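Local structure of mitochondrial RNA-binding protein 1 (Trypanosoma brucei, 2GIA) at residues B[17-22]-B[44-48]; B[101-106]-B[132-136]; B[73-77]-B[87-91]. The protein forms a guide-RNA-binding complex with its partner MRP2 and probably acts as a matchmaker that brings guide RNA and mRNA together during mitochondrial RNA editing. The contacts are given in a common frame with arbitrary orientation. Numbering follows the deposited sequence.

How the interactions relate
Along the chain, interaction 1 comes first, then interaction 3, then interaction 2. Interaction 1 joins two loops at one end of the first antiparallel sheet, with its centre about 31 Å from that of interaction 3 and about 24 Å from that of interaction 2. Interactions 2 and 3 have centres about 15 Å apart and nearest atoms about 6 Å apart; they pack helices 130-145 and 71-81 against the second sheet. Together they sample both four-strand-plus-helix repeats of the Whirly-type fold. Interactions 2 and 3 also adjoin the chain of mitochondrial RNA-binding protein 2, whereas interaction 1 lies away from the other chains of the assembly.

Interaction 1 (B[17-22]-B[44-48]); sequences DVRDDP and QLGPR
Residues 17-22 leave strand 12-17 and run without regular structure towards strand 26-33, passing beside the loop 44-48 that follows strand 36-43; the closest CA pair is Pro22 and Gly46, 5.4 Å apart. Asp17 ends its strand and is held to Arg19 by a salt bridge, Arg19 NE to Asp17 OD2 2.9 Å. Val18 (t) lays CG1 3.7 Å from Arg48 CG and over one face of the Arg48 guanidinium. Arg19, with extended backbone, offers both main-chain groups to the amide of Gln44: Arg19 N donates to Gln44 OE1 at 2.9 Å, nearly linearly, and Gln44 NE2 donates to Arg19 O at 2.9 Å. The t, t rotamer of Gln44 carries the amide across the gap, and Gln44 NE2 also donates to Gly46 O (2.9 Å), within its own loop. Asp20 forms a long salt bridge, Asp20 OD1 to Arg48 NH2 3.7 Å. At Pro22 (phi/psi -40/-38) the ring packs on the second loop, with Pro22 CG 3.5 Å from Gly46 C and 4.3 Å from Pro47 CD. Gly46 turns with positive phi (69°). Water 1 donates to Pro22 O and Gln44 O, both at 2.7 Å. A glutamine amide thus bridges the hairpin loop between strands 12-17 and 26-33 to the long loop leaving strand 36-43, at one end of an antiparallel sheet.

Interaction 2 (B[101-106]-B[132-136]); sequences KSAQGY and AVTLE
A beta-hairpin turn meets helix 130-145 here, where the second sheet of the fold packs against that helix and next to the MRP2 chain. The turn joins strands 96-101 and 105-109: Ala103 (-66/-35) and Gln104 (-93/-16) have type I turn angles, Ser102 N donates to Gly105 O (2.8 Å), and Ser102 OG, in an ST motif, accepts from Gly105 N (3.0 Å). Gly105, at phi/psi 168/-121, makes the nearest CA pair, its CA 4.9 Å from Ala132 CA and 3.7 Å from Ala132 CB; a side chain there would crowd that methyl. Tyr106 (m, chi2 -86°) points at the helix, with Tyr106 CD2 4.0 Å from Ala132 CB and Tyr106 CB 4.0 Å from Leu135 CD2. Its hydroxyl reaches one turn further, Tyr106 OH donating to Glu136 OE1 in a very short 2.5 Å hydrogen bond near the ring plane. Glu136 (m, t) also forms a salt bridge to Arg112 of the MRP2 chain. Lys101, all t, directs NZ to Cys81 O and Glu83; Lys101 NZ stays 4.2 Å from Glu136 OE1, though water 2 links the two, accepting from Lys101 NZ at 3.2 Å and donating to Glu136 OE1 at 2.6 Å. Residues 132-136 form one regular helical turn, Glu136 N donating to Ala132 O at 2.9 Å. Such sheet-on-helix packing at a subunit boundary belongs to the second strand-and-helix repeat of the Whirly-type fold.

Interaction 3 (B[73-77]-B[87-91]); sequences DLAYL and RHRME
This is a buried helix-on-strand packing: helix 71-81 lies over strand 87-91, an outermost strand of the second sheet within this chain. Segments 73-77 and 87-91 run nearly antiparallel, at 157° with axes 9.1 Å apart, and the nearest CA pairs are Asp73 with Met90 (7.6 Å) and Tyr76 with His88 (6.5 Å). The extended strand turns His88 and Met90 towards the helix. His88 (t, chi2 51°) is the hub: His88 NE2 donates almost linearly to Asp73 OD1 at 2.9 Å, a His-carboxylate hydrogen bond, and Asp73 OD1 also has a salt bridge to Arg70. Tyr76, with chi1 at -95° between wells, lays its ring on His88 as an offset stack, centroids 4.2 Å apart and planes at 10°, while Tyr76 CB sits 3.4 Å from the His88 ring centroid in a CH-pi contact. The far end of Tyr76 leaves the chain, its OH hydrogen-bonding to Asp169 of the MRP2 chain. Leu77 (m, t) completes the apolar side, with Leu77 CD2 4.1 Å from His88 CD2 and 4.2 Å from Met90 CE; Leu77 also touches Leu139 of helix 130-145. The contact joins the helix of the first repeat to the opening strand of the second, as expected in the Whirly-type fold.

Interaction 1 (B[17-22]-B[44-48])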
loop_
_atom_site.group_PDB
_atom_site.type_symbol
_atom_site.label_atom_id
_atom_site.label_comp_id
_atom_site.label_asym_id
_atom_site.label_seq_id
_atom_site.Cartn_x
_atom_site.Cartn_y
_atom_site.Cartn_z
ATOM N N ASP B 17 -5.556 27.976 -3.556
ATOM C CA ASP B 17 -4.643 28.864 -4.246
ATOM C C ASP B 17 -5.246 30.280 -4.276
ATOM O O ASP B 17 -5.795 30.724 -5.273
ATOM C CB ASP B 17 -4.427 28.328 -5.658
ATOM C CG ASP B 17 -3.383 29.109 -6.428
ATOM O OD1 ASP B 17 -3.337 28.952 -7.673
ATOM O OD2 ASP B 17 -2.628 29.874 -5.796
ATOM N N VAL B 18 -5.138 30.978 -3.165
ATOM C CA VAL B 18 -5.694 32.333 -3.070
ATOM C C VAL B 18 -4.680 33.334 -3.652
ATOM O O VAL B 18 -3.512 33.301 -3.263
ATOM C CB VAL B 18 -5.948 32.683 -1.594
ATOM C CG1 VAL B 18 -6.442 34.127 -1.481
ATOM C CG2 VAL B 18 -6.939 31.716 -0.991
ATOM N N ARG B 19 -5.146 34.222 -4.545
ATOM C CA ARG B 19 -4.309 35.226 -5.234
ATOM C C ARG B 19 -4.720 36.658 -4.951
ATOM O O ARG B 19 -5.861 36.920 -4.558
ATOM C CB ARG B 19 -4.381 35.059 -6.755
ATOM C CG ARG B 19 -4.089 33.659 -7.284
ATOM C CD ARG B 19 -2.644 33.278 -6.963
ATOM N NE ARG B 19 -2.260 32.085 -7.680
ATOM C CZ ARG B 19 -2.028 32.046 -8.982
ATOM N NH1 ARG B 19 -2.123 33.145 -9.721
ATOM N NH2 ARG B 19 -1.747 30.891 -9.552
ATOM N N ASP B 20 -3.784 37.585 -5.166
ATOM C CA ASP B 20 -4.075 39.011 -4.986
ATOM C C ASP B 20 -5.076 39.378 -6.077
ATOM O O ASP B 20 -5.947 40.212 -5.877
ATOM C CB ASP B 20 -2.799 39.845 -5.106
ATOM C CG ASP B 20 -1.793 39.520 -4.012
ATOM O OD1 ASP B 20 -2.211 39.420 -2.832
ATOM O OD2 ASP B 20 -0.592 39.372 -4.330
ATOM N N ASP B 21 -4.950 38.741 -7.240
ATOM C CA ASP B 21 -5.915 38.976 -8.303
ATOM C C ASP B 21 -6.919 37.817 -8.288
ATOM O O ASP B 21 -6.653 36.760 -8.871
ATOM C CB ASP B 21 -5.248 39.017 -9.675
ATOM C CG ASP B 21 -6.152 39.636 -10.735
ATOM O OD1 ASP B 21 -7.348 39.270 -10.787
ATOM O OD2 ASP B 21 -5.669 40.497 -11.508
ATOM N N PRO B 22 -8.093 38.021 -7.667
ATOM C CA PRO B 22 -9.197 37.047 -7.533
ATOM C C PRO B 22 -9.403 36.250 -8.803
ATOM O O PRO B 22 -9.681 35.046 -8.772
ATOM C CB PRO B 22 -10.409 37.923 -7.263
ATOM C CG PRO B 22 -9.818 39.119 -6.583
ATOM C CD PRO B 22 -8.564 39.382 -7.354
ATOM N N GLN B 44 -11.996 31.776 -7.053
ATOM C CA GLN B 44 -11.873 32.629 -5.876
ATOM C C GLN B 44 -12.985 33.693 -6.000
ATOM O O GLN B 44 -13.326 34.091 -7.114
ATOM C CB GLN B 44 -10.512 33.329 -5.864
ATOM C CG GLN B 44 -10.328 34.354 -4.784
ATOM C CD GLN B 44 -8.862 34.819 -4.709
ATOM O OE1 GLN B 44 -7.953 34.077 -5.076
ATOM N NE2 GLN B 44 -8.636 36.037 -4.229
ATOM N N LEU B 45 -13.526 34.126 -4.855
ATOM C CA LEU B 45 -14.584 35.153 -4.807
ATOM C C LEU B 45 -13.990 36.373 -4.092
ATOM O O LEU B 45 -13.727 36.346 -2.895
ATOM C CB LEU B 45 -15.784 34.628 -4.023
ATOM C CG LEU B 45 -17.056 35.508 -4.026
ATOM C CD1 LEU B 45 -17.543 35.721 -5.462
ATOM C CD2 LEU B 45 -18.120 34.852 -3.155
ATOM N N GLY B 46 -13.717 37.424 -4.855
ATOM C CA GLY B 46 -13.158 38.620 -4.257
ATOM C C GLY B 46 -11.736 38.514 -3.745
ATOM O O GLY B 46 -11.104 37.448 -3.789
ATOM N N PRO B 47 -11.202 39.636 -3.247
ATOM C CA PRO B 47 -9.846 39.735 -2.706
ATOM C C PRO B 47 -9.633 38.731 -1.596
ATOM O O PRO B 47 -10.590 38.261 -1.004
ATOM C CB PRO B 47 -9.794 41.172 -2.150
ATOM C CG PRO B 47 -10.713 41.928 -3.038
ATOM C CD PRO B 47 -11.876 40.956 -3.257
ATOM N N ARG B 48 -8.368 38.415 -1.333
ATOM C CA ARG B 48 -7.947 37.546 -0.237
ATOM C C ARG B 48 -8.592 38.086 1.050
ATOM O O ARG B 48 -8.540 39.298 1.324
ATOM C CB ARG B 48 -6.435 37.634 -0.107
ATOM C CG ARG B 48 -5.825 36.797 0.985
ATOM C CD ARG B 48 -4.337 37.190 1.120
ATOM N NE ARG B 48 -3.645 37.043 -0.166
ATOM C CZ ARG B 48 -3.084 35.909 -0.592
ATOM N NH1 ARG B 48 -3.121 34.818 0.171
ATOM N NH2 ARG B 48 -2.513 35.856 -1.797
HETATM O O HOH W 1 -12.010 33.942 -9.505
#

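Interaction 2 (B[101-106]-B[132-136])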
loop_
_atom_site.group_PDB
_atom_site.type_symbol
_atom_site.label_atom_id
_atom_site.label_comp_id
_atom_site.label_asym_id
_atom_site.label_seq_id
_atom_site.Cartn_x
_atom_site.Cartn_y
_atom_site.Cartn_z
ATOM N N LYS B 101 1.292 13.229 -17.484
ATOM C CA LYS B 101 2.394 13.503 -16.553
ATOM C C LYS B 101 3.334 14.492 -17.199
ATOM O O LYS B 101 3.647 14.350 -18.380
ATOM C CB LYS B 101 3.134 12.194 -16.205
ATOM C CG LYS B 101 4.235 12.333 -15.107
ATOM C CD LYS B 101 4.610 10.962 -14.554
ATOM C CE LYS B 101 5.508 11.071 -13.311
ATOM N NZ LYS B 101 5.684 9.705 -12.770
ATOM N N SER B 102 3.719 15.532 -16.459
ATOM C CA SER B 102 4.630 16.550 -16.980
ATOM C C SER B 102 5.955 16.483 -16.205
ATOM O O SER B 102 6.095 15.687 -15.274
ATOM C CB SER B 102 4.016 17.930 -16.809
ATOM O OG SER B 102 3.998 18.288 -15.443
ATOM N N ALA B 103 6.919 17.324 -16.573
ATOM C CA ALA B 103 8.203 17.347 -15.879
ATOM C C ALA B 103 8.019 17.836 -14.450
ATOM O O ALA B 103 8.711 17.373 -13.564
ATOM C CB ALA B 103 9.217 18.268 -16.612
ATOM N N GLN B 104 7.094 18.762 -14.220
ATOM C CA GLN B 104 6.886 19.269 -12.855
ATOM C C GLN B 104 5.807 18.543 -12.027
ATOM O O GLN B 104 5.759 18.680 -10.785
ATOM C CB GLN B 104 6.533 20.749 -12.901
ATOM C CG GLN B 104 7.605 21.631 -13.536
ATOM C CD GLN B 104 8.880 21.648 -12.722
ATOM O OE1 GLN B 104 8.850 21.890 -11.509
ATOM N NE2 GLN B 104 10.013 21.391 -13.380
ATOM N N GLY B 105 4.952 17.770 -12.698
ATOM C CA GLY B 105 3.886 17.096 -11.981
ATOM C C GLY B 105 2.847 16.493 -12.894
ATOM O O GLY B 105 3.195 15.648 -13.748
ATOM N N TYR B 106 1.588 16.910 -12.737
ATOM C CA TYR B 106 0.503 16.372 -13.569
ATOM C C TYR B 106 -0.376 17.500 -14.073
ATOM O O TYR B 106 -0.490 18.540 -13.420
ATOM C CB TYR B 106 -0.339 15.351 -12.768
ATOM C CG TYR B 106 0.499 14.148 -12.358
ATOM C CD1 TYR B 106 0.671 13.055 -13.227
ATOM C CD2 TYR B 106 1.139 14.123 -11.138
ATOM C CE1 TYR B 106 1.487 11.955 -12.870
ATOM C CE2 TYR B 106 1.971 13.012 -10.765
ATOM C CZ TYR B 106 2.130 11.951 -11.635
ATOM O OH TYR B 106 2.905 10.874 -11.264
ATOM N N ALA B 132 2.021 17.266 -6.615
ATOM C CA ALA B 132 2.052 16.084 -7.503
ATOM C C ALA B 132 2.198 14.847 -6.593
ATOM O O ALA B 132 1.600 13.803 -6.841
ATOM C CB ALA B 132 3.268 16.147 -8.464
ATOM N N VAL B 133 3.004 14.965 -5.530
ATOM C CA VAL B 133 3.149 13.829 -4.586
ATOM C C VAL B 133 1.804 13.568 -3.863
ATOM O O VAL B 133 1.356 12.428 -3.709
ATOM C CB VAL B 133 4.227 14.147 -3.548
ATOM C CG1 VAL B 133 4.286 13.018 -2.454
ATOM C CG2 VAL B 133 5.573 14.300 -4.295
ATOM N N THR B 134 1.156 14.646 -3.445
ATOM C CA THR B 134 -0.153 14.555 -2.780
ATOM C C THR B 134 -1.162 13.803 -3.706
ATOM O O THR B 134 -1.863 12.871 -3.283
ATOM C CB THR B 134 -0.668 15.992 -2.483
ATOM O OG1 THR B 134 0.213 16.610 -1.525
ATOM C CG2 THR B 134 -2.083 15.952 -1.937
ATOM N N LEU B 135 -1.183 14.185 -4.969
ATOM C CA LEU B 135 -2.089 13.570 -5.948
ATOM C C LEU B 135 -1.755 12.093 -6.171
ATOM O O LEU B 135 -2.643 11.252 -6.179
ATOM C CB LEU B 135 -2.017 14.326 -7.295
ATOM C CG LEU B 135 -2.898 13.675 -8.375
ATOM C CD1 LEU B 135 -4.386 13.850 -8.009
ATOM C CD2 LEU B 135 -2.637 14.337 -9.694
ATOM N N GLU B 136 -0.483 11.777 -6.403
ATOM C CA GLU B 136 -0.084 10.377 -6.572
ATOM C C GLU B 136 -0.525 9.526 -5.366
ATOM O O GLU B 136 -1.104 8.438 -5.549
ATOM C CB GLU B 136 1.458 10.263 -6.706
ATOM C CG GLU B 136 2.025 10.813 -8.040
ATOM C CD GLU B 136 3.549 10.990 -8.040
ATOM O OE1 GLU B 136 4.112 11.154 -9.139
ATOM O OE2 GLU B 136 4.181 10.989 -6.947
HETATM O O HOH W 2 6.397 10.175 -9.715
#

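Interaction 3 (B[73-77]-B[87-91])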
loop_
_atom_site.group_PDB
_atom_site.type_symbol
_atom_site.label_atom_id
_atom_site.label_comp_id
_atom_site.label_asym_id
_atom_site.label_seq_id
_atom_site.Cartn_x
_atom_site.Cartn_y
_atom_site.Cartn_z
ATOM N N ASP B 73 -11.203 4.903 -14.920
ATOM C CA ASP B 73 -10.419 6.132 -15.108
ATOM C C ASP B 73 -9.478 6.268 -13.930
ATOM O O ASP B 73 -8.347 6.736 -14.078
ATOM C CB ASP B 73 -11.336 7.363 -15.140
ATOM C CG ASP B 73 -12.293 7.348 -16.340
ATOM O OD1 ASP B 73 -11.844 6.989 -17.435
ATOM O OD2 ASP B 73 -13.477 7.699 -16.167
ATOM N N LEU B 74 -9.946 5.894 -12.744
ATOM C CA LEU B 74 -9.043 5.981 -11.569
ATOM C C LEU B 74 -7.818 5.090 -11.830
ATOM O O LEU B 74 -6.655 5.474 -11.607
ATOM C CB LEU B 74 -9.792 5.553 -10.302
ATOM C CG LEU B 74 -8.933 5.326 -9.050
ATOM C CD1 LEU B 74 -8.166 6.631 -8.599
ATOM C CD2 LEU B 74 -9.887 4.881 -7.914
ATOM N N ALA B 75 -8.059 3.888 -12.323
ATOM C CA ALA B 75 -6.946 2.993 -12.624
ATOM C C ALA B 75 -6.035 3.598 -13.712
ATOM O O ALA B 75 -4.804 3.498 -13.627
ATOM C CB ALA B 75 -7.510 1.603 -13.072
ATOM N N TYR B 76 -6.628 4.224 -14.740
ATOM C CA TYR B 76 -5.822 4.850 -15.783
ATOM C C TYR B 76 -4.990 5.973 -15.224
ATOM O O TYR B 76 -3.844 6.127 -15.623
ATOM C CB TYR B 76 -6.706 5.402 -16.937
ATOM C CG TYR B 76 -6.834 4.408 -18.076
ATOM C CD1 TYR B 76 -5.725 4.082 -18.836
ATOM C CD2 TYR B 76 -8.033 3.767 -18.344
ATOM C CE1 TYR B 76 -5.796 3.134 -19.844
ATOM C CE2 TYR B 76 -8.115 2.796 -19.361
ATOM C CZ TYR B 76 -6.981 2.502 -20.099
ATOM O OH TYR B 76 -7.024 1.583 -21.114
ATOM N N LEU B 77 -5.545 6.758 -14.291
ATOM C CA LEU B 77 -4.762 7.860 -13.737
ATOM C C LEU B 77 -3.569 7.305 -12.966
ATOM O O LEU B 77 -2.480 7.875 -13.003
ATOM C CB LEU B 77 -5.626 8.734 -12.796
ATOM C CG LEU B 77 -6.863 9.436 -13.388
ATOM C CD1 LEU B 77 -7.236 10.654 -12.520
ATOM C CD2 LEU B 77 -6.664 9.825 -14.854
ATOM N N ARG B 87 -0.790 9.325 -21.420
ATOM C CA ARG B 87 -1.912 10.230 -21.334
ATOM C C ARG B 87 -3.183 9.429 -21.286
ATOM O O ARG B 87 -3.292 8.378 -21.914
ATOM C CB ARG B 87 -1.958 11.135 -22.605
ATOM C CG ARG B 87 -3.152 12.177 -22.714
ATOM C CD ARG B 87 -3.210 12.988 -24.109
ATOM N NE ARG B 87 -4.063 12.367 -25.161
ATOM C CZ ARG B 87 -4.151 12.780 -26.432
ATOM N NH1 ARG B 87 -3.451 13.839 -26.858
ATOM N NH2 ARG B 87 -4.922 12.116 -27.306
ATOM N N HIS B 88 -4.165 9.918 -20.549
ATOM C CA HIS B 88 -5.444 9.225 -20.565
ATOM C C HIS B 88 -6.498 10.276 -20.958
ATOM O O HIS B 88 -6.589 11.329 -20.311
ATOM C CB HIS B 88 -5.791 8.625 -19.199
ATOM C CG HIS B 88 -7.176 8.033 -19.148
ATOM N ND1 HIS B 88 -7.622 7.138 -20.098
ATOM C CD2 HIS B 88 -8.187 8.181 -18.267
ATOM C CE1 HIS B 88 -8.850 6.760 -19.804
ATOM N NE2 HIS B 88 -9.222 7.373 -18.694
ATOM N N ARG B 89 -7.263 10.002 -22.018
ATOM C CA ARG B 89 -8.305 10.923 -22.452
ATOM C C ARG B 89 -9.665 10.391 -22.000
ATOM O O ARG B 89 -9.958 9.235 -22.150
ATOM C CB ARG B 89 -8.284 11.093 -23.998
ATOM C CG ARG B 89 -9.537 11.842 -24.507
ATOM C CD ARG B 89 -9.296 12.501 -25.861
ATOM N NE ARG B 89 -8.235 13.503 -25.775
ATOM C CZ ARG B 89 -7.824 14.248 -26.798
ATOM N NH1 ARG B 89 -8.400 14.114 -27.991
ATOM N NH2 ARG B 89 -6.792 15.066 -26.661
ATOM N N MET B 90 -10.491 11.252 -21.435
ATOM C CA MET B 90 -11.803 10.843 -20.971
ATOM C C MET B 90 -12.833 11.721 -21.647
ATOM O O MET B 90 -12.755 12.944 -21.565
ATOM C CB MET B 90 -11.860 11.030 -19.453
ATOM C CG MET B 90 -10.909 10.061 -18.722
ATOM S SD MET B 90 -10.620 10.614 -17.055
ATOM C CE MET B 90 -9.402 11.883 -17.281
ATOM N N GLU B 91 -13.787 11.094 -22.335
ATOM C CA GLU B 91 -14.814 11.845 -23.030
ATOM C C GLU B 91 -16.180 11.350 -22.595
ATOM O O GLU B 91 -16.451 10.146 -22.578
ATOM C CB GLU B 91 -14.659 11.677 -24.532
ATOM C CG GLU B 91 -13.297 12.029 -25.016
ATOM C CD GLU B 91 -13.159 11.882 -26.508
ATOM O OE1 GLU B 91 -13.595 12.806 -27.230
ATOM O OE2 GLU B 91 -12.622 10.837 -26.952
#